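Long-range contacts in putative dehydrogenase (Amycolatopsis orientalis, PDB 5A9T), which reduces imines to amines, probably with NADPH as the hydride donor, and belongs to the HIBADH-related family of dehydrogenases: residues G132-Y137 with D156-G161; S62-V67 with E145-T150; L20-L25 with V45-R50. One frame throughout, in Å; residues are numbered along the deposited sequence.

Contact 1: G132-Y137 with D156-G161; sequences GSVFLY and DPVHLG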
# COMPACT_ATOMS: atom_id res chain seq x y z
N GLY A 132 3.24 -17.61 8.87
CA GLY A 132 3.48 -16.37 8.09
C GLY A 132 4.14 -16.69 6.74
O GLY A 132 4.02 -15.92 5.73
N SER A 133 4.89 -17.77 6.69
CA SER A 133 5.59 -18.04 5.49
C SER A 133 4.64 -18.55 4.44
O SER A 133 3.69 -19.30 4.74
CB SER A 133 6.62 -19.10 5.77
OG SER A 133 7.28 -19.56 4.56
N VAL A 134 4.78 -17.98 3.24
CA VAL A 134 3.92 -18.27 2.06
C VAL A 134 4.86 -18.54 0.92
O VAL A 134 5.79 -17.78 0.69
CB VAL A 134 2.97 -17.10 1.68
CG1 VAL A 134 2.23 -17.34 0.40
CG2 VAL A 134 2.02 -16.93 2.84
N PHE A 135 4.59 -19.61 0.19
CA PHE A 135 5.32 -19.93 -1.05
C PHE A 135 4.31 -20.06 -2.16
O PHE A 135 3.26 -20.72 -1.99
CB PHE A 135 6.03 -21.29 -0.93
CG PHE A 135 7.31 -21.37 -0.11
CD1 PHE A 135 7.48 -20.69 1.08
CD2 PHE A 135 8.30 -22.19 -0.50
CE1 PHE A 135 8.64 -20.76 1.83
CE2 PHE A 135 9.45 -22.21 0.25
CZ PHE A 135 9.62 -21.54 1.42
N LEU A 136 4.54 -19.34 -3.27
CA LEU A 136 3.67 -19.39 -4.44
C LEU A 136 4.24 -20.39 -5.47
O LEU A 136 5.45 -20.37 -5.69
CB LEU A 136 3.52 -18.05 -5.10
CG LEU A 136 3.08 -16.91 -4.15
CD1 LEU A 136 2.99 -15.62 -4.95
CD2 LEU A 136 1.76 -17.18 -3.47
N TYR A 137 3.41 -21.26 -5.98
CA TYR A 137 3.83 -22.26 -6.92
C TYR A 137 3.06 -22.21 -8.26
O TYR A 137 1.90 -21.87 -8.32
CB TYR A 137 3.66 -23.67 -6.33
CG TYR A 137 4.48 -23.97 -5.13
CD1 TYR A 137 5.76 -24.43 -5.20
CD2 TYR A 137 3.98 -23.76 -3.81
CE1 TYR A 137 6.53 -24.64 -4.09
CE2 TYR A 137 4.71 -24.01 -2.71
CZ TYR A 137 5.99 -24.45 -2.82
OH TYR A 137 6.78 -24.73 -1.75
N ASP A 156 2.94 -21.86 3.76
CA ASP A 156 1.68 -22.09 3.21
C ASP A 156 1.78 -22.19 1.69
O ASP A 156 2.14 -21.20 1.07
CB ASP A 156 0.67 -20.98 3.52
CG ASP A 156 -0.73 -21.31 3.10
OD1 ASP A 156 -1.09 -22.50 3.05
OD2 ASP A 156 -1.56 -20.36 2.87
N PRO A 157 1.43 -23.32 1.07
CA PRO A 157 1.68 -23.46 -0.33
C PRO A 157 0.44 -23.04 -1.14
O PRO A 157 -0.67 -23.49 -0.87
CB PRO A 157 1.93 -24.95 -0.48
CG PRO A 157 1.14 -25.57 0.59
CD PRO A 157 1.09 -24.61 1.72
N VAL A 158 0.59 -22.19 -2.14
CA VAL A 158 -0.45 -21.69 -3.01
C VAL A 158 -0.13 -22.04 -4.45
O VAL A 158 0.88 -21.68 -4.96
CB VAL A 158 -0.60 -20.15 -2.90
CG1 VAL A 158 -1.68 -19.70 -3.86
CG2 VAL A 158 -0.98 -19.77 -1.50
N HIS A 159 -0.98 -22.81 -5.14
CA HIS A 159 -0.81 -23.13 -6.50
C HIS A 159 -1.57 -22.14 -7.34
O HIS A 159 -2.82 -22.14 -7.32
CB HIS A 159 -1.30 -24.59 -6.74
CG HIS A 159 -1.08 -25.06 -8.13
ND1 HIS A 159 0.11 -25.42 -8.68
CD2 HIS A 159 -2.01 -25.31 -9.09
CE1 HIS A 159 -0.06 -25.80 -9.95
NE2 HIS A 159 -1.34 -25.72 -10.22
N LEU A 160 -0.83 -21.47 -8.16
CA LEU A 160 -1.39 -20.35 -8.95
C LEU A 160 -1.98 -20.83 -10.21
O LEU A 160 -2.88 -20.19 -10.75
CB LEU A 160 -0.36 -19.33 -9.27
CG LEU A 160 0.29 -18.66 -8.04
CD1 LEU A 160 1.48 -17.89 -8.50
CD2 LEU A 160 -0.70 -17.81 -7.28
N GLY A 161 -1.48 -21.91 -10.77
CA GLY A 161 -1.81 -22.37 -12.14
C GLY A 161 -0.73 -23.22 -12.75
O GLY A 161 0.34 -23.41 -12.18
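Y137 and V158 sit on neighbouring parallel strands, joined through helix 141-152 as a beta-alpha-beta crossover at one end of the sheet of the Rossmann-type domain; strand 156-161 is its outermost strand within this chain. The strand axes approach to 4.7 Å and run 23° apart. Five backbone bonds pair the strands in the staggered parallel pattern. S133 O accepts from D156 N at 2.8 Å, then D156 O from F135 N and F135 O from V158 N. V158 O takes Y137 N at 2.8 Å, and Y137 O takes L160 N at 2.8 Å with an N-H...O angle of 171°. Three of these oxygens have a second, CA-H...O contact: D156 O from V134, F135 O from P157, Y137 O from H159. On the other side of strand 134-139, V134 and L136 bond through their backbones to M122 and A120. S133 OG is satisfied by L154 O, in the loop leading into strand 156-161. L136 and V158 lie side by side, CD2 of L136 3.8 Å from V158 CB, and Y170 of helix 166-193 packs on L136. V134, on this face, packs on W209 of the second subunit, and L160 at the strand end on L205 of the same subunit. F135, Y137, P157 and H159 occupy the other face. Y137, P157 and H159 touch helix 141-152 (L151; F144 and A152; A141), whereas F135 meets L94, L154 and I121. There Y137 CG lies anti to its carbonyl carbon (chi1 -63°), and ring atom CE2 rests 3.7 Å from P157 CB.

Contact 2: S62-V67 with E145-T150; sequences SRLLVV and EEYKET
Within the Rossmann-type domain, helix 141-152 packs against the sheet where strand 64-67 begins, and the contact pairs R63 and L64 with E146, Y147 and T150. Its polar part is a two-pronged salt bridge: R63 NE donates to E146 OE2 at 2.9 Å and R63 NH2 to E146 OE1 at 2.9 Å, so each carboxylate oxygen receives one N-H. The grip is side-on, both oxygens are met on their syn side, and both lie close to the guanidinium plane. The fit is not quite flat, since the guanidinium and carboxylate planes are 30° apart. The NE bond is bent to 155°; the NH2 bond is straighter at 167°. R63 is extended from CG to NE, and E146 beyond CG, and the two side chains cross at about a right angle. Two bonds should fix the rotation of both groups. Y147 lies beside this bridge, its OH against the R63 chain, 3.1 Å from both CG and CD. The aromatic ring is sandwiched: L64 CD1 stands over the centre of one face, 4.1 Å from the centroid, in a CH-pi contact, while E146 CG lies on the opposite face, offset toward the rim. In L64, CG anti to the backbone N carries the branch over the Y147 ring. Its other methyl, CD2, meets T150 CG2 tip to tip at 3.8 Å and lies 3.9 Å from Y147 CD1. R63 NH1 has a weak bond to G88 O. Strand 64-67 runs between strands 7-11 and 90-93, and L64 touches V8 of the former and V92 of the latter; T150 carries the packing on to L6 and H29.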
# COMPACT_ATOMS: atom_id res chain seq x y z
N SER A 62 16.54 -39.16 -3.47
CA SER A 62 15.19 -38.72 -3.22
C SER A 62 14.43 -38.57 -4.51
O SER A 62 15.00 -38.25 -5.50
CB SER A 62 15.13 -37.34 -2.47
OG SER A 62 16.10 -37.30 -1.42
N ARG A 63 13.09 -38.76 -4.45
CA ARG A 63 12.27 -38.42 -5.59
C ARG A 63 12.08 -36.87 -5.65
O ARG A 63 12.13 -36.27 -6.73
CB ARG A 63 10.94 -39.11 -5.56
CG ARG A 63 9.91 -38.61 -6.58
CD ARG A 63 8.67 -39.52 -6.62
NE ARG A 63 7.50 -38.87 -7.29
CZ ARG A 63 7.35 -38.73 -8.57
NH1 ARG A 63 8.26 -39.09 -9.47
NH2 ARG A 63 6.26 -38.20 -9.12
N LEU A 64 11.86 -36.27 -4.47
CA LEU A 64 11.62 -34.81 -4.37
C LEU A 64 12.93 -34.08 -4.24
O LEU A 64 13.69 -34.28 -3.29
CB LEU A 64 10.72 -34.53 -3.15
CG LEU A 64 10.46 -33.00 -2.97
CD1 LEU A 64 9.74 -32.43 -4.12
CD2 LEU A 64 9.73 -32.83 -1.67
N LEU A 65 13.23 -33.27 -5.25
CA LEU A 65 14.48 -32.49 -5.36
C LEU A 65 14.07 -31.02 -5.25
O LEU A 65 13.46 -30.49 -6.17
CB LEU A 65 15.19 -32.73 -6.65
CG LEU A 65 15.33 -34.21 -7.01
CD1 LEU A 65 15.83 -34.39 -8.47
CD2 LEU A 65 16.19 -35.04 -6.04
N VAL A 66 14.42 -30.38 -4.15
CA VAL A 66 14.19 -28.95 -3.91
C VAL A 66 15.39 -28.15 -4.29
O VAL A 66 16.51 -28.46 -3.74
CB VAL A 66 13.84 -28.74 -2.44
CG1 VAL A 66 13.65 -27.26 -2.14
CG2 VAL A 66 12.53 -29.41 -2.09
N VAL A 67 15.33 -27.35 -5.35
CA VAL A 67 16.50 -26.73 -5.95
C VAL A 67 16.46 -25.23 -5.60
O VAL A 67 15.45 -24.56 -5.88
CB VAL A 67 16.58 -27.01 -7.42
CG1 VAL A 67 17.83 -26.35 -8.00
CG2 VAL A 67 16.63 -28.49 -7.71
N GLU A 145 -0.17 -31.56 -6.00
CA GLU A 145 -0.97 -32.45 -5.16
C GLU A 145 -0.16 -33.52 -4.44
O GLU A 145 -0.38 -33.80 -3.27
CB GLU A 145 -2.12 -33.10 -5.96
CG GLU A 145 -3.21 -32.08 -6.31
CD GLU A 145 -3.79 -31.36 -5.06
OE1 GLU A 145 -4.20 -32.07 -4.10
OE2 GLU A 145 -3.79 -30.08 -4.98
N GLU A 146 0.83 -34.09 -5.12
CA GLU A 146 1.68 -35.09 -4.54
C GLU A 146 2.43 -34.65 -3.33
O GLU A 146 2.59 -35.33 -2.33
CB GLU A 146 2.62 -35.68 -5.65
CG GLU A 146 3.43 -36.88 -5.16
CD GLU A 146 4.27 -37.45 -6.26
OE1 GLU A 146 4.34 -36.96 -7.39
OE2 GLU A 146 4.99 -38.47 -5.97
N TYR A 147 2.96 -33.39 -3.39
CA TYR A 147 3.84 -32.91 -2.43
C TYR A 147 3.39 -31.72 -1.57
O TYR A 147 4.16 -31.29 -0.79
CB TYR A 147 5.23 -32.60 -3.10
CG TYR A 147 5.95 -33.92 -3.48
CD1 TYR A 147 6.44 -34.75 -2.50
CD2 TYR A 147 6.13 -34.23 -4.79
CE1 TYR A 147 7.06 -35.96 -2.84
CE2 TYR A 147 6.75 -35.43 -5.11
CZ TYR A 147 7.24 -36.24 -4.14
OH TYR A 147 7.87 -37.43 -4.50
N LYS A 148 2.15 -31.31 -1.73
CA LYS A 148 1.76 -30.17 -0.96
C LYS A 148 1.90 -30.36 0.52
O LYS A 148 2.25 -29.38 1.17
CB LYS A 148 0.37 -29.72 -1.34
CG LYS A 148 -0.62 -30.73 -1.07
CD LYS A 148 -1.90 -30.39 -1.81
CE LYS A 148 -2.88 -29.63 -0.97
NZ LYS A 148 -4.19 -30.26 -1.33
N GLU A 149 1.65 -31.55 1.10
CA GLU A 149 1.85 -31.70 2.52
C GLU A 149 3.26 -31.54 2.97
O GLU A 149 3.57 -30.91 3.99
CB GLU A 149 1.19 -33.02 3.00
CG GLU A 149 1.54 -33.47 4.37
N THR A 150 4.22 -32.05 2.21
CA THR A 150 5.64 -31.83 2.48
C THR A 150 5.99 -30.32 2.31
O THR A 150 6.69 -29.74 3.13
CB THR A 150 6.50 -32.64 1.49
OG1 THR A 150 6.26 -34.04 1.81
CG2 THR A 150 7.97 -32.41 1.67

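Contact 3: L20-L25 with V45-R50; sequences LAAALL and VAKGAR
L25, on helix 15-26, meets K47, G48 and A49, where helix 42-46 gives way to strand 50-51, in the Rossmann-type NAD-binding domain. Apolar contacts carry most of it. L25 CG lies anti to the carbonyl carbon (chi1 -71°), and the two methyls beyond it divide the work. CD1 packs 3.8 Å from K47 CB and 4.0 Å from A49 CB; CD2 presses on the backbone, 3.6 Å from A49 N and 3.8 Å from G48 C. The L25 and K47 side chains cross at about a right angle. The K47 chain bends at chi3 (-75°), where CE turns out of line with the carbons before it, and NZ comes to 3.7 Å from the methyl of A22, a van der Waals approach by the ammonium. No backbone bond joins the two segments. G48, at positive phi, is the C-prime residue of a Schellman motif that ends helix 42-46: G48 N bonds to V45 O and A49 N to L44 O. R50 pairs with V31 and V33 of strand 30-34, and L25 N bonds to A21 O within its own helix. V31 also touches L25, and V33 touches A49. Chemically, then, the two segments are held by shape and dispersion. G48 N and A49 N already have acceptors in V45 O and L44 O, so the aliphatic L25 CD2 packs against A49 N without leaving that N-H without a partner.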
# COMPACT_ATOMS: atom_id res chain seq x y z
N LEU A 20 15.73 -23.82 3.92
CA LEU A 20 14.85 -24.88 3.45
C LEU A 20 15.23 -26.23 4.02
O LEU A 20 14.41 -26.97 4.52
CB LEU A 20 14.87 -24.95 1.93
CG LEU A 20 14.44 -23.71 1.15
CD1 LEU A 20 14.73 -23.69 -0.37
CD2 LEU A 20 13.00 -23.37 1.37
N ALA A 21 16.50 -26.55 3.96
CA ALA A 21 16.92 -27.81 4.46
C ALA A 21 16.71 -27.95 5.98
O ALA A 21 16.22 -28.96 6.43
CB ALA A 21 18.38 -28.00 4.13
N ALA A 22 16.98 -26.88 6.74
CA ALA A 22 16.74 -26.88 8.14
C ALA A 22 15.30 -27.07 8.52
O ALA A 22 14.97 -27.86 9.38
CB ALA A 22 17.29 -25.63 8.78
N ALA A 23 14.38 -26.41 7.74
CA ALA A 23 12.99 -26.59 7.97
C ALA A 23 12.57 -28.01 7.71
O ALA A 23 11.72 -28.58 8.40
CB ALA A 23 12.23 -25.57 7.16
N LEU A 24 13.05 -28.64 6.64
CA LEU A 24 12.68 -30.00 6.35
C LEU A 24 13.20 -31.02 7.38
O LEU A 24 12.51 -31.93 7.76
CB LEU A 24 13.15 -30.37 4.92
CG LEU A 24 12.50 -29.58 3.80
CD1 LEU A 24 13.28 -29.77 2.54
CD2 LEU A 24 11.08 -30.11 3.60
N LEU A 25 14.35 -30.72 7.89
CA LEU A 25 14.92 -31.51 8.99
C LEU A 25 14.05 -31.42 10.24
O LEU A 25 13.77 -32.49 10.84
CB LEU A 25 16.38 -31.10 9.30
CG LEU A 25 17.44 -31.45 8.32
CD1 LEU A 25 18.76 -30.70 8.53
CD2 LEU A 25 17.68 -32.95 8.41
N VAL A 45 24.26 -30.96 8.47
CA VAL A 45 24.68 -32.30 8.94
C VAL A 45 24.63 -32.50 10.49
O VAL A 45 24.12 -33.50 10.97
CB VAL A 45 26.09 -32.58 8.35
CG1 VAL A 45 26.66 -33.84 8.88
CG2 VAL A 45 26.02 -32.79 6.85
N ALA A 46 24.96 -31.43 11.16
CA ALA A 46 24.86 -31.45 12.62
C ALA A 46 23.43 -31.54 13.07
O ALA A 46 23.16 -32.12 14.12
CB ALA A 46 25.57 -30.27 13.20
N LYS A 47 22.47 -31.09 12.22
CA LYS A 47 21.06 -31.33 12.45
C LYS A 47 20.42 -32.63 11.87
O LYS A 47 19.20 -32.79 11.93
CB LYS A 47 20.31 -30.06 11.96
CG LYS A 47 20.43 -28.86 12.90
CD LYS A 47 19.79 -27.57 12.36
CE LYS A 47 20.64 -26.96 11.25
NZ LYS A 47 20.36 -25.52 10.91
N GLY A 48 21.18 -33.59 11.29
CA GLY A 48 20.66 -34.85 10.82
C GLY A 48 20.72 -35.03 9.28
O GLY A 48 20.53 -36.12 8.82
N ALA A 49 21.16 -34.01 8.58
CA ALA A 49 21.32 -34.12 7.12
C ALA A 49 22.48 -34.95 6.68
O ALA A 49 23.47 -35.04 7.48
CB ALA A 49 21.41 -32.78 6.45
N ARG A 50 22.41 -35.58 5.53
CA ARG A 50 23.53 -36.26 4.92
C ARG A 50 24.04 -35.45 3.80
O ARG A 50 23.25 -35.07 2.92
CB ARG A 50 23.17 -37.62 4.48
CG ARG A 50 22.87 -38.42 5.75
CD ARG A 50 22.77 -39.88 5.35
NE ARG A 50 22.57 -40.78 6.47
CZ ARG A 50 22.33 -42.07 6.27
NH1 ARG A 50 22.31 -42.57 5.04
NH2 ARG A 50 22.12 -42.86 7.30

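How the contacts relate
All three contacts lie in the NAD-binding domain, but at different depths. Contact 1 is partly buried and joins two strands directly, chiefly by backbone bonds; contact 2, also partly buried, sets a helix on the sheet with a salt bridge between exposed side chains beside an aromatic packing; contact 3 is a surface contact of almost purely apolar character. Contacts 1 and 2 share a structural unit, because helix 141-152 connects the two strands of contact 1, and P157 CG packs against K148 O. L20, from the helix of contact 3, links the set: its CD2 meets F135 CZ of contact 1, and its CD1 meets V66 CG1 of contact 2.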